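Local atomic coordinates of YkuI protein (Bacillus subtilis, PDB entry 2BAS), a protein that binds the second messenger cyclic di-GMP through an EAL domain and is probably a phosphodiesterase that cleaves it. Residues M401-S406 with S422-Q427; S317-I322 with W357-E362; I147-F152 with L185-L190; F239-A244 with H279-H284. One frame throughout, in Å; residues are numbered along the deposited sequence.

Overall arrangement
The four contacts run from an EAL barrel to a C-terminal sheet resembling that of PAS domains and illustrate how one long helix can join two domains. Contact 3 lies at the C-terminal ends of the barrel strands, the end at which such barrels carry their active sites. Contact 4 packs the barrel helix 238-246 against helix 271-311, about 29 Å from contact 3 between centres. Contacts 1 and 2 reach the six-stranded sheet, with centres about 21 Å apart; contact 2 is about 50 Å from contact 3 between centres. No two touch: even contacts 1 and 2 keep their nearest atoms about 10 Å apart. Contacts 1, 3 and 4 also meet the second subunit; contact 2 does not.

Contact 1: M401-S406 with S422-Q427; sequences MIRTFS and SYLYEQ. With BME (beta-mercaptoethanol), chain C.
Beside L424, whose CD2 meets the strand backbone at I402 and R403, the flat ring of Y423 carries Q427 CG over one face, 3.7 Å above the plane and displaced toward the rim. Beta-mercaptoethanol, probably from the crystallisation liquor, approaches this ring obliquely, its C1 lying 4.1 Å from Y423 CE2. Both tyrosine and leucine belong to the short helix 421-424 that closes the antiparallel sheet of the C-terminal domain, just after one of its two central strands, 413-419; strand 401-409 is that strand's neighbour. The two side chains divide the work. With CG anti to the backbone N (chi1 171°), Y423 is directed to helix 271-311, where its OH is hydrogen-bonded to H295 NE2 and also receives a weak bond from the O1 of beta-mercaptoethanol. L424 serves the sheet, covering the backbone of strand 401-409 and touching L419 next door. No hydrogen bond crosses between the two segments; a buried leucine methyl lies against the peptide backbone of the strand. L424 to Q427 form a type I turn, with Q427 N bonded to L424 O, 3.0 Å. On the strand side the leucine methyl CD2 stands 3.7 Å from R403 N and 4.2 Å from R403 CB.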
# COMPACT_ATOMS: atom_id res chain seq x y z
N MSE A 401 4.51 4.18 17.80
CA MSE A 401 3.45 3.26 17.44
C MSE A 401 2.44 3.21 18.57
O MSE A 401 2.80 2.86 19.71
CB MSE A 401 4.02 1.86 17.17
CG MSE A 401 4.97 1.77 15.96
SE MSE A 401 4.19 2.39 14.25
CE MSE A 401 3.01 0.86 13.87
N ILE A 402 1.20 3.56 18.26
CA ILE A 402 0.10 3.55 19.22
C ILE A 402 -1.13 2.73 18.73
O ILE A 402 -1.14 2.15 17.64
CB ILE A 402 -0.36 5.01 19.50
CG1 ILE A 402 -0.85 5.68 18.21
CG2 ILE A 402 0.80 5.84 20.10
CD1 ILE A 402 -1.93 6.74 18.43
N ARG A 403 -2.15 2.70 19.57
CA ARG A 403 -3.48 2.22 19.20
C ARG A 403 -4.47 3.21 19.80
O ARG A 403 -4.23 3.75 20.87
CB ARG A 403 -3.74 0.81 19.73
CG ARG A 403 -3.20 -0.32 18.85
CD ARG A 403 -3.49 -1.71 19.47
NE ARG A 403 -3.82 -2.73 18.47
CZ ARG A 403 -3.07 -3.79 18.20
NH1 ARG A 403 -1.94 -3.98 18.84
NH2 ARG A 403 -3.45 -4.67 17.29
N THR A 404 -5.57 3.45 19.09
CA THR A 404 -6.65 4.34 19.52
C THR A 404 -7.85 3.46 19.84
O THR A 404 -8.13 2.52 19.10
CB THR A 404 -7.10 5.30 18.39
OG1 THR A 404 -6.01 6.16 18.01
CG2 THR A 404 -8.33 6.17 18.80
N PHE A 405 -8.54 3.78 20.94
CA PHE A 405 -9.78 3.09 21.30
C PHE A 405 -11.00 4.00 21.12
O PHE A 405 -11.04 5.08 21.71
CB PHE A 405 -9.71 2.58 22.74
CG PHE A 405 -10.92 1.80 23.14
CD1 PHE A 405 -11.00 0.43 22.87
CD2 PHE A 405 -12.00 2.43 23.76
CE1 PHE A 405 -12.13 -0.29 23.22
CE2 PHE A 405 -13.13 1.70 24.12
CZ PHE A 405 -13.20 0.35 23.85
N SER A 406 -11.97 3.55 20.32
CA SER A 406 -13.19 4.30 19.96
C SER A 406 -14.41 3.81 20.72
O SER A 406 -14.73 2.63 20.67
CB SER A 406 -13.53 4.10 18.48
OG SER A 406 -12.45 4.46 17.68
N SER A 422 4.12 2.65 25.72
CA SER A 422 4.55 2.13 27.01
C SER A 422 3.49 1.24 27.68
O SER A 422 3.80 0.44 28.56
CB SER A 422 4.98 3.26 27.96
OG SER A 422 3.88 4.04 28.37
N TYR A 423 2.23 1.39 27.26
CA TYR A 423 1.17 0.56 27.80
C TYR A 423 1.02 -0.72 26.98
O TYR A 423 0.88 -1.81 27.54
CB TYR A 423 -0.17 1.32 27.83
CG TYR A 423 -1.34 0.44 28.18
CD1 TYR A 423 -2.15 -0.11 27.19
CD2 TYR A 423 -1.62 0.12 29.51
CE1 TYR A 423 -3.22 -0.94 27.51
CE2 TYR A 423 -2.70 -0.70 29.85
CZ TYR A 423 -3.49 -1.22 28.85
OH TYR A 423 -4.55 -2.04 29.18
N LEU A 424 1.00 -0.55 25.66
CA LEU A 424 0.89 -1.66 24.73
C LEU A 424 1.95 -2.74 24.97
O LEU A 424 1.63 -3.94 25.05
CB LEU A 424 1.00 -1.12 23.31
CG LEU A 424 -0.26 -0.73 22.50
CD1 LEU A 424 -1.54 -0.65 23.33
CD2 LEU A 424 -0.03 0.53 21.69
N TYR A 425 3.21 -2.32 25.11
CA TYR A 425 4.27 -3.31 25.17
C TYR A 425 4.24 -4.13 26.46
O TYR A 425 4.78 -5.24 26.48
CB TYR A 425 5.67 -2.73 24.84
CG TYR A 425 6.38 -2.03 25.99
CD1 TYR A 425 6.78 -2.74 27.12
CD2 TYR A 425 6.68 -0.67 25.93
CE1 TYR A 425 7.40 -2.11 28.17
CE2 TYR A 425 7.33 -0.04 26.99
CZ TYR A 425 7.68 -0.77 28.10
OH TYR A 425 8.33 -0.16 29.14
N GLU A 426 3.63 -3.61 27.52
CA GLU A 426 3.52 -4.40 28.76
C GLU A 426 2.24 -5.22 28.87
O GLU A 426 1.97 -5.83 29.89
CB GLU A 426 3.90 -3.65 30.05
CG GLU A 426 3.21 -2.35 30.36
CD GLU A 426 3.82 -1.65 31.60
OE1 GLU A 426 4.16 -0.44 31.49
OE2 GLU A 426 3.98 -2.29 32.67
N GLN A 427 1.48 -5.24 27.78
CA GLN A 427 0.34 -6.12 27.65
C GLN A 427 0.77 -7.28 26.78
O GLN A 427 1.63 -7.13 25.92
CB GLN A 427 -0.82 -5.38 26.96
CG GLN A 427 -1.28 -4.14 27.68
CD GLN A 427 -1.49 -4.37 29.16
OE1 GLN A 427 -0.85 -3.72 29.99
NE2 GLN A 427 -2.36 -5.31 29.50
C1 BME C . -6.04 -0.30 32.12
C2 BME C . -6.77 0.92 32.66
O1 BME C . -6.95 -1.11 31.40
S2 BME C . -5.82 2.45 32.40

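Contact 2: S317-I322 with W357-E362; sequences SDDDFI and WIYQPE
A helix packed on one face of an antiparallel sheet, reaching its edge strand, is the element at work here, in the C-terminal domain: helix 318-328 extends its contacts to strand 356-360, an outermost strand of the six within this chain. One pair of side chains, D319 and Y359, spans the gap. The aspartate sits in the first turn of its helix, two residues after S317 at the N-cap position, and its CG is turned beside the backbone N (chi1 -75°), which carries the carboxylate out toward the strand. From the other side Y359 reaches across with CG anti to its own N (chi1 171°). The two meet at about a right angle. OD1 of D319 comes to the edge of the tyrosine ring, near its plane, 3.4 Å from Y359 CE1, while the carboxylate itself is turned 75° from that plane. Y359 OH donates a weak hydrogen bond of 3.2 Å to D319 OD1. The same oxygen also accepts the backbone N-H of G348, its stronger polar partner, and so ties helix, strand and the turn before strand 349-353 together. The ring has further company: P361 CD lies 3.6 Å above one face, toward the rim, and K323 makes a cation-pi contact with it. With two donors converging on OD1 and the start of a helix close by, the negative charge of D319 is probably stabilised, whereas the tyrosine bond, being weak and near the surface, is likely to be the lesser of the two restraints on the carboxylate.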
# COMPACT_ATOMS: atom_id res chain seq x y z
N SER A 317 -19.79 19.94 32.04
CA SER A 317 -19.55 19.94 30.59
C SER A 317 -18.57 18.89 30.06
O SER A 317 -17.87 18.24 30.83
CB SER A 317 -19.08 21.33 30.15
OG SER A 317 -17.70 21.51 30.43
N ASP A 318 -18.51 18.77 28.73
CA ASP A 318 -17.68 17.78 28.04
C ASP A 318 -16.19 17.93 28.32
O ASP A 318 -15.51 16.92 28.57
CB ASP A 318 -17.90 17.86 26.52
CG ASP A 318 -19.31 17.51 26.09
OD1 ASP A 318 -20.05 16.84 26.85
OD2 ASP A 318 -19.68 17.90 24.96
N ASP A 319 -15.67 19.16 28.26
CA ASP A 319 -14.24 19.42 28.50
C ASP A 319 -13.82 19.05 29.92
O ASP A 319 -12.72 18.55 30.14
CB ASP A 319 -13.88 20.88 28.19
CG ASP A 319 -13.82 21.17 26.69
OD1 ASP A 319 -12.87 20.71 26.03
OD2 ASP A 319 -14.71 21.87 26.18
N ASP A 320 -14.71 19.28 30.87
CA ASP A 320 -14.45 18.89 32.24
C ASP A 320 -14.54 17.37 32.41
O ASP A 320 -13.79 16.79 33.20
CB ASP A 320 -15.38 19.63 33.20
CG ASP A 320 -15.02 21.12 33.34
OD1 ASP A 320 -13.84 21.48 33.10
OD2 ASP A 320 -15.92 21.93 33.70
N PHE A 321 -15.43 16.74 31.65
CA PHE A 321 -15.58 15.28 31.71
C PHE A 321 -14.33 14.50 31.29
O PHE A 321 -13.95 13.52 31.95
CB PHE A 321 -16.82 14.81 30.92
CG PHE A 321 -16.79 13.35 30.52
CD1 PHE A 321 -16.96 12.34 31.46
CD2 PHE A 321 -16.59 12.99 29.18
CE1 PHE A 321 -16.91 10.99 31.09
CE2 PHE A 321 -16.54 11.64 28.79
CZ PHE A 321 -16.71 10.64 29.74
N ILE A 322 -13.68 14.92 30.20
CA ILE A 322 -12.50 14.21 29.70
C ILE A 322 -11.28 14.40 30.60
O ILE A 322 -10.42 13.51 30.68
CB ILE A 322 -12.18 14.51 28.20
CG1 ILE A 322 -11.86 16.00 27.97
CG2 ILE A 322 -13.31 14.02 27.29
CD1 ILE A 322 -11.38 16.31 26.54
N TRP A 357 -1.06 15.55 33.06
CA TRP A 357 -2.09 15.85 32.06
C TRP A 357 -2.21 17.33 31.76
O TRP A 357 -2.15 18.16 32.67
CB TRP A 357 -3.45 15.27 32.47
CG TRP A 357 -3.49 13.80 32.35
CD1 TRP A 357 -3.26 12.89 33.35
CD2 TRP A 357 -3.75 13.05 31.17
NE1 TRP A 357 -3.37 11.61 32.86
CE2 TRP A 357 -3.67 11.68 31.52
CE3 TRP A 357 -4.04 13.39 29.84
CZ2 TRP A 357 -3.87 10.65 30.59
CZ3 TRP A 357 -4.25 12.36 28.91
CH2 TRP A 357 -4.16 11.00 29.30
N ILE A 358 -2.40 17.64 30.49
CA ILE A 358 -2.48 19.01 30.01
C ILE A 358 -3.77 19.22 29.22
O ILE A 358 -4.39 18.26 28.79
CB ILE A 358 -1.19 19.36 29.23
CG1 ILE A 358 -0.11 19.81 30.22
CG2 ILE A 358 -1.41 20.45 28.17
CD1 ILE A 358 1.31 19.60 29.73
N TYR A 359 -4.21 20.46 29.08
CA TYR A 359 -5.44 20.74 28.36
C TYR A 359 -5.17 21.67 27.19
O TYR A 359 -4.68 22.79 27.37
CB TYR A 359 -6.51 21.33 29.29
CG TYR A 359 -7.74 21.85 28.57
CD1 TYR A 359 -8.59 20.99 27.86
CD2 TYR A 359 -8.05 23.21 28.59
CE1 TYR A 359 -9.72 21.47 27.20
CE2 TYR A 359 -9.18 23.70 27.93
CZ TYR A 359 -10.01 22.83 27.24
OH TYR A 359 -11.12 23.33 26.59
N GLN A 360 -5.50 21.20 25.99
CA GLN A 360 -5.27 21.95 24.76
C GLN A 360 -6.59 22.34 24.08
O GLN A 360 -7.11 21.60 23.23
CB GLN A 360 -4.39 21.13 23.82
CG GLN A 360 -3.06 20.68 24.43
CD GLN A 360 -2.44 19.50 23.69
OE1 GLN A 360 -3.14 18.62 23.17
NE2 GLN A 360 -1.12 19.46 23.67
N PRO A 361 -7.15 23.51 24.46
CA PRO A 361 -8.43 24.00 23.91
C PRO A 361 -8.43 24.22 22.40
O PRO A 361 -9.47 24.06 21.77
CB PRO A 361 -8.62 25.35 24.62
CG PRO A 361 -7.24 25.76 25.05
CD PRO A 361 -6.59 24.46 25.43
N GLU A 362 -7.28 24.58 21.84
CA GLU A 362 -7.16 24.89 20.40
C GLU A 362 -7.63 23.76 19.47
O GLU A 362 -8.01 24.01 18.33
CB GLU A 362 -5.73 25.33 20.05
CG GLU A 362 -4.63 24.26 20.17
CD GLU A 362 -4.00 24.14 21.58
OE1 GLU A 362 -4.64 24.53 22.58
OE2 GLU A 362 -2.85 23.65 21.67

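Contact 3: I147-F152 with L185-L190; sequences ITEHNF and LDRIAL
R187 reaches from helix 185-191 toward E149, in the loop that follows strand 143-147, and its path can be followed atom by atom. CB points from the helix to the loop. CG is set beside the backbone N, anti to the carbonyl carbon (chi1 -74°), and from there the chain is extended to NE. Along this length none of the atoms CB, CG, CD and NE comes within 4.2 Å of segment 147-152; the side chain instead leans on I156 and Y160 of helix 156-167. Only at the tip is the loop met, where NH1 lies 3.9 Å from E149 OE1, a long salt bridge rather than a hydrogen bond. E149 approaches with its own chain extended beyond CG, and the two chains run side by side with opposite headings. E149 OE1 comes to the guanidinium of R187 at the edge, near the plane, with the carboxylate tilted 30° from it. Such a distant pairing leaves the orientation of E149 to a nearer partner: Y160 OH is hydrogen-bonded to the same OE1. Y160 thus touches both members of the pair and bridges them. The helix also faces the second subunit, where D186 OD2 is hydrogen-bonded to Y212 of that subunit and R187 packs on its E181. Loop and helix each follow a parallel strand, 143-147 and 172-178, at the C-terminal end of the EAL barrel, a TIM-barrel-like fold in which this end typically holds the active site.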
# COMPACT_ATOMS: atom_id res chain seq x y z
N ILE A 147 9.41 -10.44 -15.52
CA ILE A 147 10.14 -9.27 -15.98
C ILE A 147 10.76 -8.51 -14.80
O ILE A 147 10.18 -8.44 -13.71
CB ILE A 147 9.21 -8.32 -16.80
CG1 ILE A 147 8.47 -9.09 -17.90
CG2 ILE A 147 10.02 -7.20 -17.45
CD1 ILE A 147 9.37 -9.64 -19.02
N THR A 148 11.96 -7.98 -15.02
CA THR A 148 12.65 -7.16 -14.03
C THR A 148 12.82 -5.77 -14.63
O THR A 148 13.64 -5.56 -15.53
CB THR A 148 14.04 -7.75 -13.67
OG1 THR A 148 13.93 -9.15 -13.40
CG2 THR A 148 14.62 -7.05 -12.44
N GLU A 149 12.03 -4.82 -14.12
CA GLU A 149 12.06 -3.45 -14.65
C GLU A 149 13.13 -2.60 -13.99
O GLU A 149 13.36 -1.46 -14.38
CB GLU A 149 10.71 -2.76 -14.46
CG GLU A 149 9.51 -3.61 -14.78
CD GLU A 149 8.27 -3.07 -14.13
OE1 GLU A 149 8.18 -1.83 -13.96
OE2 GLU A 149 7.38 -3.87 -13.78
N HIS A 150 13.78 -3.16 -12.97
CA HIS A 150 14.89 -2.50 -12.31
C HIS A 150 15.99 -2.21 -13.34
O HIS A 150 16.56 -1.12 -13.37
CB HIS A 150 15.41 -3.36 -11.15
CG HIS A 150 16.81 -3.05 -10.74
ND1 HIS A 150 17.18 -1.85 -10.18
CD2 HIS A 150 17.94 -3.80 -10.79
CE1 HIS A 150 18.48 -1.86 -9.92
NE2 HIS A 150 18.96 -3.04 -10.28
N ASN A 151 16.26 -3.19 -14.20
CA ASN A 151 17.35 -3.11 -15.16
C ASN A 151 17.10 -2.29 -16.44
O ASN A 151 18.03 -2.07 -17.21
CB ASN A 151 17.77 -4.53 -15.54
CG ASN A 151 18.30 -5.31 -14.36
OD1 ASN A 151 19.11 -4.80 -13.57
ND2 ASN A 151 17.86 -6.56 -14.22
N PHE A 152 15.87 -1.82 -16.63
CA PHE A 152 15.44 -1.31 -17.94
C PHE A 152 15.97 0.06 -18.35
O PHE A 152 15.68 1.07 -17.71
CB PHE A 152 13.92 -1.36 -18.05
CG PHE A 152 13.42 -1.39 -19.46
CD1 PHE A 152 13.87 -2.37 -20.35
CD2 PHE A 152 12.49 -0.46 -19.91
CE1 PHE A 152 13.42 -2.42 -21.66
CE2 PHE A 152 12.02 -0.50 -21.22
CZ PHE A 152 12.48 -1.48 -22.10
N LEU A 185 4.11 1.76 -6.67
CA LEU A 185 2.67 1.53 -6.76
C LEU A 185 2.06 1.99 -8.10
O LEU A 185 1.34 1.23 -8.75
CB LEU A 185 1.96 2.23 -5.60
CG LEU A 185 2.39 1.83 -4.18
CD1 LEU A 185 1.89 2.83 -3.16
CD2 LEU A 185 1.94 0.42 -3.81
N ASP A 186 2.37 3.23 -8.50
CA ASP A 186 1.89 3.79 -9.76
C ASP A 186 2.11 2.82 -10.92
O ASP A 186 1.30 2.77 -11.84
CB ASP A 186 2.60 5.13 -10.08
CG ASP A 186 1.90 6.35 -9.47
OD1 ASP A 186 1.55 7.28 -10.23
OD2 ASP A 186 1.71 6.42 -8.23
N ARG A 187 3.19 2.06 -10.84
CA ARG A 187 3.64 1.22 -11.95
C ARG A 187 3.04 -0.17 -11.99
O ARG A 187 2.69 -0.68 -13.07
CB ARG A 187 5.16 1.18 -11.99
CG ARG A 187 5.74 2.48 -12.50
CD ARG A 187 7.23 2.56 -12.35
NE ARG A 187 7.77 3.51 -13.32
CZ ARG A 187 8.64 3.19 -14.27
NH1 ARG A 187 9.12 1.95 -14.37
NH2 ARG A 187 9.07 4.13 -15.10
N ILE A 188 2.92 -0.74 -10.83
CA ILE A 188 2.24 -2.02 -10.65
C ILE A 188 0.79 -1.94 -11.17
O ILE A 188 0.35 -2.78 -11.96
CB ILE A 188 2.20 -2.39 -9.16
CG1 ILE A 188 3.60 -2.70 -8.60
CG2 ILE A 188 1.34 -3.63 -8.87
CD1 ILE A 188 3.65 -2.78 -7.07
N ALA A 189 0.10 -0.91 -10.71
CA ALA A 189 -1.31 -0.67 -11.07
C ALA A 189 -1.50 -0.45 -12.58
O ALA A 189 -2.45 -0.96 -13.18
CB ALA A 189 -1.84 0.57 -10.34
N LEU A 190 -0.60 0.31 -13.17
CA LEU A 190 -0.66 0.63 -14.62
C LEU A 190 -0.54 -0.67 -15.46
O LEU A 190 -1.25 -0.87 -16.45
CB LEU A 190 0.48 1.60 -14.99
CG LEU A 190 0.42 2.15 -16.43
CD1 LEU A 190 -0.89 2.87 -16.77
CD2 LEU A 190 1.53 3.17 -16.72

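Contact 4: F239-A244 with H279-H284; sequences FQLQYA and HQFITH
F281 and Q242 form the close part of a helix-helix crossing that joins the EAL barrel to the long helix 271-311 leading to the C-terminal domain. The short axes of 239-244 and 279-284 pass 10.8 Å apart at a crossing angle of -63°, and the ring of F281, the residue that buries most surface here, is the main side chain between them. With CG beside the backbone N, F281 is thrust against the barrel helix, where the backbone of Q242 covers one face of the ring. Q242 CA stands 4.0 Å from the ring centroid, 25° off the normal, in a CH-pi contact. Its CB follows, 3.6 Å from F281 CE2. Toward the barrel interior L241 crosses the phenylalanine at about a right angle, L241 CG to F281 CE1 at 4.2 Å; L241 itself packs on F252 and Y256, so the ring is continuous with the barrel's apolar packing. The solvent side is looser. There the glutamine chain bends at chi2, folding its amide back alongside the ring, with the amide plane 58° from the ring plane. H284, one turn further along the long helix and exposed, adds little. No hydrogen bond joins the two segments, and at this outer margin Q242 OE1 lies 3.8 Å from F281 CD2 but 4.5 Å from H284 CD2.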
# COMPACT_ATOMS: atom_id res chain seq x y z
N PHE A 239 10.78 -19.00 9.49
CA PHE A 239 10.13 -17.70 9.68
C PHE A 239 9.75 -17.01 8.36
O PHE A 239 8.86 -16.15 8.34
CB PHE A 239 10.98 -16.78 10.57
CG PHE A 239 12.25 -16.30 9.93
CD1 PHE A 239 12.26 -15.14 9.14
CD2 PHE A 239 13.45 -16.99 10.12
CE1 PHE A 239 13.44 -14.69 8.55
CE2 PHE A 239 14.63 -16.55 9.53
CZ PHE A 239 14.62 -15.40 8.74
N GLN A 240 10.44 -17.37 7.27
CA GLN A 240 10.16 -16.81 5.94
C GLN A 240 8.90 -17.43 5.32
O GLN A 240 8.10 -16.72 4.70
CB GLN A 240 11.37 -16.97 5.02
CG GLN A 240 12.52 -16.02 5.38
CD GLN A 240 13.84 -16.40 4.73
OE1 GLN A 240 14.63 -15.52 4.38
NE2 GLN A 240 14.09 -17.69 4.59
N LEU A 241 8.74 -18.73 5.50
CA LEU A 241 7.53 -19.44 5.06
C LEU A 241 6.35 -18.95 5.89
O LEU A 241 5.29 -18.64 5.34
CB LEU A 241 7.70 -20.95 5.21
CG LEU A 241 6.53 -21.82 4.74
CD1 LEU A 241 6.24 -21.60 3.25
CD2 LEU A 241 6.80 -23.28 5.03
N GLN A 242 6.56 -18.88 7.20
CA GLN A 242 5.61 -18.28 8.14
C GLN A 242 5.19 -16.91 7.61
O GLN A 242 4.00 -16.65 7.44
CB GLN A 242 6.25 -18.18 9.53
CG GLN A 242 5.89 -16.94 10.38
CD GLN A 242 4.53 -17.03 11.05
OE1 GLN A 242 4.35 -17.78 12.03
NE2 GLN A 242 3.57 -16.26 10.55
N TYR A 243 6.17 -16.06 7.33
CA TYR A 243 5.87 -14.71 6.89
C TYR A 243 4.99 -14.68 5.63
O TYR A 243 3.98 -13.97 5.60
CB TYR A 243 7.14 -13.89 6.68
CG TYR A 243 6.83 -12.48 6.28
CD1 TYR A 243 6.64 -11.49 7.24
CD2 TYR A 243 6.68 -12.13 4.93
CE1 TYR A 243 6.33 -10.18 6.87
CE2 TYR A 243 6.37 -10.83 4.55
CZ TYR A 243 6.19 -9.86 5.53
OH TYR A 243 5.89 -8.57 5.16
N ALA A 244 5.39 -15.45 4.62
CA ALA A 244 4.67 -15.49 3.34
C ALA A 244 3.21 -15.88 3.52
O ALA A 244 2.30 -15.23 3.00
CB ALA A 244 5.35 -16.46 2.39
N HIS A 279 -0.89 -25.82 9.71
CA HIS A 279 -1.76 -25.95 10.88
C HIS A 279 -1.16 -25.29 12.12
O HIS A 279 -1.89 -24.77 12.96
CB HIS A 279 -2.08 -27.41 11.18
CG HIS A 279 -3.21 -27.97 10.37
ND1 HIS A 279 -3.02 -28.94 9.40
CD2 HIS A 279 -4.54 -27.69 10.38
CE1 HIS A 279 -4.18 -29.24 8.85
NE2 HIS A 279 -5.12 -28.49 9.43
N GLN A 280 0.16 -25.34 12.23
CA GLN A 280 0.86 -24.64 13.30
C GLN A 280 0.63 -23.14 13.12
O GLN A 280 0.24 -22.47 14.07
CB GLN A 280 2.36 -24.96 13.29
CG GLN A 280 2.69 -26.45 13.48
CD GLN A 280 4.15 -26.77 13.18
OE1 GLN A 280 5.06 -26.28 13.84
NE2 GLN A 280 4.38 -27.62 12.18
N PHE A 281 0.82 -22.65 11.89
CA PHE A 281 0.59 -21.24 11.54
C PHE A 281 -0.84 -20.78 11.86
O PHE A 281 -1.03 -19.68 12.40
CB PHE A 281 0.86 -20.96 10.06
CG PHE A 281 2.28 -21.25 9.61
CD1 PHE A 281 2.52 -21.71 8.33
CD2 PHE A 281 3.36 -21.07 10.47
CE1 PHE A 281 3.81 -21.98 7.89
CE2 PHE A 281 4.66 -21.35 10.03
CZ PHE A 281 4.88 -21.80 8.75
N ILE A 282 -1.82 -21.62 11.53
CA ILE A 282 -3.23 -21.31 11.80
C ILE A 282 -3.49 -21.18 13.31
O ILE A 282 -4.02 -20.16 13.75
CB ILE A 282 -4.18 -22.34 11.16
CG1 ILE A 282 -4.09 -22.28 9.63
CG2 ILE A 282 -5.63 -22.12 11.62
CD1 ILE A 282 -4.80 -23.41 8.91
N THR A 283 -3.11 -22.20 14.07
CA THR A 283 -3.30 -22.21 15.53
C THR A 283 -2.57 -21.07 16.25
O THR A 283 -3.08 -20.53 17.24
CB THR A 283 -2.90 -23.57 16.15
OG1 THR A 283 -1.61 -23.94 15.66
CG2 THR A 283 -3.90 -24.65 15.77
N HIS A 284 -1.39 -20.71 15.75
CA HIS A 284 -0.65 -19.59 16.32
C HIS A 284 -1.34 -18.26 16.00
O HIS A 284 -1.31 -17.34 16.82
CB HIS A 284 0.81 -19.58 15.87
CG HIS A 284 1.62 -18.46 16.45
ND1 HIS A 284 1.97 -18.40 17.78
CD2 HIS A 284 2.16 -17.35 15.88
CE1 HIS A 284 2.68 -17.31 18.00
NE2 HIS A 284 2.81 -16.66 16.86